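Local structure of apical membrane antigen AMA1 (Toxoplasma gondii ME49, 4YIV) at residues 122-125 against 126-129; 71-74 against 75-78; 240-244 against 245-249. The protein takes part in host cell invasion as an essential microneme protein of the moving junction, the ring formed between the apical tip of the parasite and the host cell membrane. All coordinates share one frame; numbering follows the deposited sequence.

All three contacts are turns in the continuous chain, a piece of the longer membrane protein, and they follow one another in series without nesting or crossing. First comes contact 2 (71-74 against 75-78), which bends the loop between strand 65-68 and helix 87-93. Contact 1 (122-125 against 126-129) closes a turn after helix 118-122 and leads toward helix 132-141. Contact 3 (240-244 against 245-249) closes the hairpin of strands 236-242 and 245-248, which pairs through strand 236-242 with strand 322-326 in a three-stranded antiparallel sheet. The centres of contacts 1 and 2 are about 38 Å apart; contacts 2 and 3, about 51 Å apart between centres, lie on opposite sides of the chain's centre.

Contact 1 (122-125 against 126-129); sequences EKNS and NIKA. With CD (cadmium ion), chain D.
The side-chain amides of Asn124 and Asn126 meet at an oblique angle, their planes 57° apart, so they do not stack. Asn124 OD1 is the atom that does the work: it accepts the backbone N-H of Asn126 at 2.9 Å, with the donor tilted 35° from the plane of the amide carbonyl, and the same oxygen lies 3.2 Å from Asn126 CB. With CG anti to the backbone N (chi1 -175°), the Asn124 amide swings forward over the turn and reaches that N-H. This is an Asx turn laid over a type I beta turn running from Asn124 to Ile127, whose closing bond joins Ile127 N to Asn124 O at 3.0 Å. Ile127 crosses the Asn124 side chain at about a right angle, Ile127 CG1 lying 3.9 Å from Asn124 CB, and its side chain also touches Arg135 and Glu138 of helix 132-141. The Lys128 chain kinks twice and doubles back toward the Ser125 carbonyl. Just upstream, at the end of helix 118-122, Glu122 OE2 binds a cadmium ion at 2.3 Å, a site shared with Glu119, while a water on the metal donates to Glu122 OE1. Asn124 thus holds the turn through both its backbone and side-chain oxygens, two acceptors for two successive N-H groups, while Glu138 accepts the next two, those of Lys128 and Ala129.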
# COMPACT_ATOMS: atom_id res chain seq x y z
N GLU A 122 -10.56 12.28 -16.63
CA GLU A 122 -11.80 11.62 -16.96
C GLU A 122 -12.26 11.97 -18.41
O GLU A 122 -12.87 11.15 -19.11
CB GLU A 122 -12.85 12.02 -15.91
CG GLU A 122 -14.27 12.06 -16.38
CD GLU A 122 -15.17 12.78 -15.39
OE1 GLU A 122 -14.95 12.68 -14.16
OE2 GLU A 122 -16.08 13.47 -15.88
N LYS A 123 -11.98 13.20 -18.83
CA LYS A 123 -12.43 13.70 -20.15
C LYS A 123 -11.40 13.46 -21.26
O LYS A 123 -11.64 13.82 -22.42
CB LYS A 123 -12.77 15.18 -20.04
CG LYS A 123 -14.02 15.40 -19.18
CD LYS A 123 -14.26 16.86 -18.89
CE LYS A 123 -15.38 17.05 -17.87
NZ LYS A 123 -16.71 16.56 -18.37
N ASN A 124 -10.28 12.84 -20.90
CA ASN A 124 -9.19 12.60 -21.85
C ASN A 124 -9.36 11.21 -22.42
O ASN A 124 -9.23 10.23 -21.70
CB ASN A 124 -7.83 12.75 -21.16
CG ASN A 124 -6.66 12.64 -22.13
OD1 ASN A 124 -6.77 12.09 -23.23
ND2 ASN A 124 -5.50 13.12 -21.69
N SER A 125 -9.70 11.14 -23.70
CA SER A 125 -9.97 9.87 -24.37
C SER A 125 -8.75 8.93 -24.38
O SER A 125 -8.88 7.72 -24.53
CB SER A 125 -10.43 10.16 -25.81
OG SER A 125 -11.01 9.01 -26.37
N ASN A 126 -7.56 9.50 -24.24
CA ASN A 126 -6.33 8.72 -24.20
C ASN A 126 -6.14 7.95 -22.87
O ASN A 126 -5.34 7.02 -22.81
CB ASN A 126 -5.14 9.62 -24.45
CG ASN A 126 -5.14 10.23 -25.84
OD1 ASN A 126 -5.68 9.65 -26.79
ND2 ASN A 126 -4.50 11.39 -25.98
N ILE A 127 -6.84 8.37 -21.82
CA ILE A 127 -6.81 7.70 -20.52
C ILE A 127 -7.91 6.61 -20.47
O ILE A 127 -9.10 6.91 -20.46
CB ILE A 127 -7.03 8.71 -19.39
CG1 ILE A 127 -5.94 9.79 -19.45
CG2 ILE A 127 -7.07 8.02 -18.04
CD1 ILE A 127 -4.58 9.32 -19.06
N LYS A 128 -7.49 5.36 -20.44
CA LYS A 128 -8.39 4.24 -20.66
C LYS A 128 -8.90 3.62 -19.36
O LYS A 128 -9.87 2.85 -19.35
CB LYS A 128 -7.66 3.20 -21.53
CG LYS A 128 -7.25 3.74 -22.93
CD LYS A 128 -8.47 4.01 -23.81
CE LYS A 128 -8.17 4.85 -25.05
NZ LYS A 128 -7.49 4.10 -26.12
N ALA A 129 -8.27 3.94 -18.24
CA ALA A 129 -8.64 3.33 -16.96
C ALA A 129 -10.10 3.57 -16.63
O ALA A 129 -10.65 4.63 -16.94
CB ALA A 129 -7.77 3.88 -15.82
CD CD D . -16.99 14.68 -14.10
O HOH W 1 -17.57 12.98 -12.43

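Contact 2 (71-74 against 75-78); sequences PDRP and PYRN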
# COMPACT_ATOMS: atom_id res chain seq x y z
N PRO A 71 12.00 22.11 10.14
CA PRO A 71 11.77 23.01 11.28
C PRO A 71 10.31 23.39 11.38
O PRO A 71 9.67 23.61 10.34
CB PRO A 71 12.62 24.24 10.94
CG PRO A 71 13.70 23.72 10.06
CD PRO A 71 13.05 22.61 9.25
N ASP A 72 9.79 23.51 12.60
CA ASP A 72 8.38 23.87 12.80
C ASP A 72 8.19 25.37 12.83
O ASP A 72 7.92 25.95 13.89
CB ASP A 72 7.84 23.28 14.09
CG ASP A 72 7.75 21.77 14.05
OD1 ASP A 72 7.44 21.22 12.96
OD2 ASP A 72 7.99 21.13 15.10
N ARG A 73 8.32 25.99 11.67
CA ARG A 73 8.23 27.43 11.56
C ARG A 73 8.26 27.81 10.08
O ARG A 73 8.74 27.04 9.25
CB ARG A 73 9.39 28.08 12.29
CG ARG A 73 10.72 27.59 11.77
CD ARG A 73 11.85 28.41 12.26
NE ARG A 73 13.14 27.95 11.75
CZ ARG A 73 13.64 28.26 10.56
NH1 ARG A 73 12.95 29.01 9.69
NH2 ARG A 73 14.84 27.79 10.21
N PRO A 74 7.76 29.02 9.75
CA PRO A 74 7.87 29.49 8.35
C PRO A 74 9.32 29.46 7.92
O PRO A 74 10.19 29.72 8.75
CB PRO A 74 7.33 30.91 8.41
CG PRO A 74 6.38 30.90 9.59
CD PRO A 74 6.98 29.95 10.59
N PRO A 75 9.60 29.16 6.64
CA PRO A 75 8.63 28.90 5.57
C PRO A 75 8.22 27.42 5.45
O PRO A 75 7.70 27.04 4.42
CB PRO A 75 9.40 29.34 4.32
CG PRO A 75 10.81 28.99 4.63
CD PRO A 75 10.98 29.20 6.12
N TYR A 76 8.43 26.64 6.49
CA TYR A 76 8.32 25.19 6.39
C TYR A 76 6.89 24.72 6.68
O TYR A 76 6.30 25.13 7.68
CB TYR A 76 9.32 24.50 7.34
CG TYR A 76 10.74 24.75 6.97
CD1 TYR A 76 11.37 24.03 5.96
CD2 TYR A 76 11.48 25.73 7.61
CE1 TYR A 76 12.71 24.28 5.58
CE2 TYR A 76 12.80 26.00 7.24
CZ TYR A 76 13.42 25.28 6.25
OH TYR A 76 14.73 25.58 5.94
N ARG A 77 6.37 23.84 5.83
CA ARG A 77 5.01 23.34 5.96
C ARG A 77 4.89 21.89 6.41
O ARG A 77 3.81 21.46 6.79
CB ARG A 77 4.28 23.52 4.62
CG ARG A 77 4.10 24.99 4.23
CD ARG A 77 2.83 25.56 4.82
NE ARG A 77 2.49 26.85 4.21
CZ ARG A 77 2.12 27.01 2.94
NH1 ARG A 77 2.03 25.97 2.12
NH2 ARG A 77 1.84 28.23 2.49
N ASN A 78 6.01 21.16 6.44
CA ASN A 78 6.02 19.73 6.76
C ASN A 78 4.91 18.95 6.04
O ASN A 78 4.17 18.16 6.65
CB ASN A 78 5.93 19.54 8.27
CG ASN A 78 7.30 19.69 8.92
OD1 ASN A 78 8.21 18.90 8.65
ND2 ASN A 78 7.47 20.73 9.71
O HOH W 2 16.43 27.54 7.71
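Pro71 and Tyr76 make the apolar part of this turn. The proline ring lies over one face of the tyrosine, Pro71 CD 3.7 Å from the Tyr76 ring centroid and only 4° off the normal, a CH-pi contact; Pro71 CG packs against Tyr76 CE2. Pro75 and Tyr76 also pack on Ser93, anchoring the turn to helix 87-93. The backbone bond is Tyr76 N to Arg73 O, 2.8 Å, across a cis peptide between Pro74 and Pro75: a cis-proline (type VI) turn. The same Arg73 O sits at the edge of the Tyr76 ring, near its plane. Among the polar groups, the Tyr76 ring, nearly perpendicular at 81°, brings its CE2 and CD2 side over one face of the Arg73 guanidinium, Arg73 NH1 3.9 Å from Tyr76 CE2. Arg73 NH1 donates to Pro74 O at 3.0 Å. Asp72 OD1 approaches Asn78 ND2 at a poor bonding angle; the firm partner of Asp72 OD1 is Lys187 NZ, in a salt bridge, while Asn78 OD1 accepts from Gln70 N. Tyr76 OH bonds to Pro96 O in the loop after the helix. A water accepts from Arg73 NH2 and donates to Tyr76 OH, so the arginine charge probably helps polarise it.

Contact 3 (240-244 against 245-249); sequences VWKKG and RCLDY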
# COMPACT_ATOMS: atom_id res chain seq x y z
N VAL A 240 -3.06 -20.20 6.92
CA VAL A 240 -2.34 -21.04 5.96
C VAL A 240 -2.82 -22.50 6.07
O VAL A 240 -3.01 -23.03 7.16
CB VAL A 240 -0.82 -21.01 6.19
CG1 VAL A 240 -0.31 -19.57 6.05
CG2 VAL A 240 -0.50 -21.54 7.57
N TRP A 241 -2.99 -23.13 4.92
CA TRP A 241 -3.50 -24.50 4.88
C TRP A 241 -2.38 -25.47 5.24
O TRP A 241 -1.40 -25.60 4.50
CB TRP A 241 -4.07 -24.83 3.50
CG TRP A 241 -4.86 -26.12 3.48
CD1 TRP A 241 -4.48 -27.31 2.92
CD2 TRP A 241 -6.16 -26.34 4.04
NE1 TRP A 241 -5.46 -28.26 3.10
CE2 TRP A 241 -6.50 -27.69 3.79
CE3 TRP A 241 -7.08 -25.53 4.72
CZ2 TRP A 241 -7.72 -28.23 4.19
CZ3 TRP A 241 -8.28 -26.08 5.13
CH2 TRP A 241 -8.59 -27.42 4.87
N LYS A 242 -2.53 -26.15 6.37
CA LYS A 242 -1.54 -27.11 6.85
C LYS A 242 -2.20 -28.29 7.56
O LYS A 242 -3.14 -28.11 8.35
CB LYS A 242 -0.54 -26.42 7.78
CG LYS A 242 0.68 -25.82 7.05
CD LYS A 242 1.50 -24.87 7.93
CE LYS A 242 1.85 -25.45 9.32
NZ LYS A 242 2.67 -26.70 9.30
N LYS A 243 -1.72 -29.50 7.27
CA LYS A 243 -2.25 -30.72 7.89
C LYS A 243 -3.77 -30.79 7.73
O LYS A 243 -4.51 -30.95 8.71
CB LYS A 243 -1.88 -30.76 9.37
CG LYS A 243 -0.37 -30.76 9.63
CD LYS A 243 -0.02 -30.53 11.12
CE LYS A 243 -0.19 -29.06 11.54
NZ LYS A 243 -0.14 -28.84 13.03
N GLY A 244 -4.22 -30.63 6.49
CA GLY A 244 -5.63 -30.70 6.17
C GLY A 244 -6.55 -29.75 6.90
O GLY A 244 -7.74 -30.02 6.99
N ARG A 245 -6.04 -28.63 7.41
CA ARG A 245 -6.94 -27.61 7.94
C ARG A 245 -6.36 -26.20 7.84
O ARG A 245 -5.21 -26.02 7.42
CB ARG A 245 -7.32 -27.92 9.39
CG ARG A 245 -6.18 -27.99 10.36
CD ARG A 245 -6.71 -28.25 11.77
NE ARG A 245 -5.66 -28.13 12.79
CZ ARG A 245 -5.52 -27.10 13.63
NH1 ARG A 245 -6.37 -26.09 13.61
NH2 ARG A 245 -4.52 -27.09 14.50
N CYS A 246 -7.16 -25.20 8.19
CA CYS A 246 -6.70 -23.82 8.06
C CYS A 246 -6.18 -23.35 9.40
O CYS A 246 -6.93 -23.28 10.38
CB CYS A 246 -7.80 -22.87 7.57
SG CYS A 246 -7.12 -21.19 7.25
N LEU A 247 -4.89 -23.07 9.45
CA LEU A 247 -4.28 -22.53 10.67
C LEU A 247 -4.18 -21.01 10.56
O LEU A 247 -3.45 -20.49 9.71
CB LEU A 247 -2.89 -23.11 10.92
CG LEU A 247 -2.66 -24.63 10.90
CD1 LEU A 247 -1.40 -24.95 11.65
CD2 LEU A 247 -3.80 -25.36 11.50
N ASP A 248 -4.89 -20.30 11.42
CA ASP A 248 -4.73 -18.86 11.41
C ASP A 248 -3.37 -18.56 12.02
O ASP A 248 -2.77 -19.43 12.63
CB ASP A 248 -5.84 -18.13 12.14
CG ASP A 248 -5.81 -18.32 13.65
OD1 ASP A 248 -4.92 -17.77 14.34
OD2 ASP A 248 -6.74 -18.98 14.17
N TYR A 249 -2.91 -17.33 11.86
CA TYR A 249 -1.55 -17.00 12.21
C TYR A 249 -1.19 -17.27 13.67
O TYR A 249 -0.02 -17.50 13.98
CB TYR A 249 -1.26 -15.55 11.89
CG TYR A 249 -1.25 -15.16 10.42
CD1 TYR A 249 -0.99 -16.08 9.42
CD2 TYR A 249 -1.47 -13.83 10.06
CE1 TYR A 249 -0.97 -15.71 8.11
CE2 TYR A 249 -1.44 -13.45 8.76
CZ TYR A 249 -1.20 -14.38 7.79
OH TYR A 249 -1.17 -13.94 6.49
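Trp241 lies flat against the backbone at the tip of a beta hairpin, strands 236-242 and 245-248 being joined by a type I' turn from Lys242 to Arg245. One face of the indole covers Gly244 and Arg245, Arg245 C coming to 3.3 Å from Trp241 CE3. A chi1 of -168° sets the indole opposite Trp241 N and carries it across to the partner strand, where Trp241 CE3 meets Cys246 CB at 4.0 Å. Cys246, the non-hydrogen-bonded partner of Trp241, is on the same face of the sheet and joins Cys322 in a disulfide that ties the hairpin to strand 322-326. Val240, Lys242, Arg245 and Leu247 occupy the other face. There Lys242 and Leu247 cross at about a right angle, Lys242 CE to Leu247 CD1 4.0 Å, and Leu247 CD2 lies over one face of the Arg245 guanidinium. That guanidinium is gripped elsewhere, by salt bridges to Asp377 and Glu251 and a hydrogen bond to Ser397. Further along, Val240 CG1 touches the edge of the Tyr249 ring. Four backbone bonds pair Val240 with Leu247 and Lys242 with Arg245; in one, Lys242 N meets Arg245 O at 2.9 Å, nearly along the C=O axis.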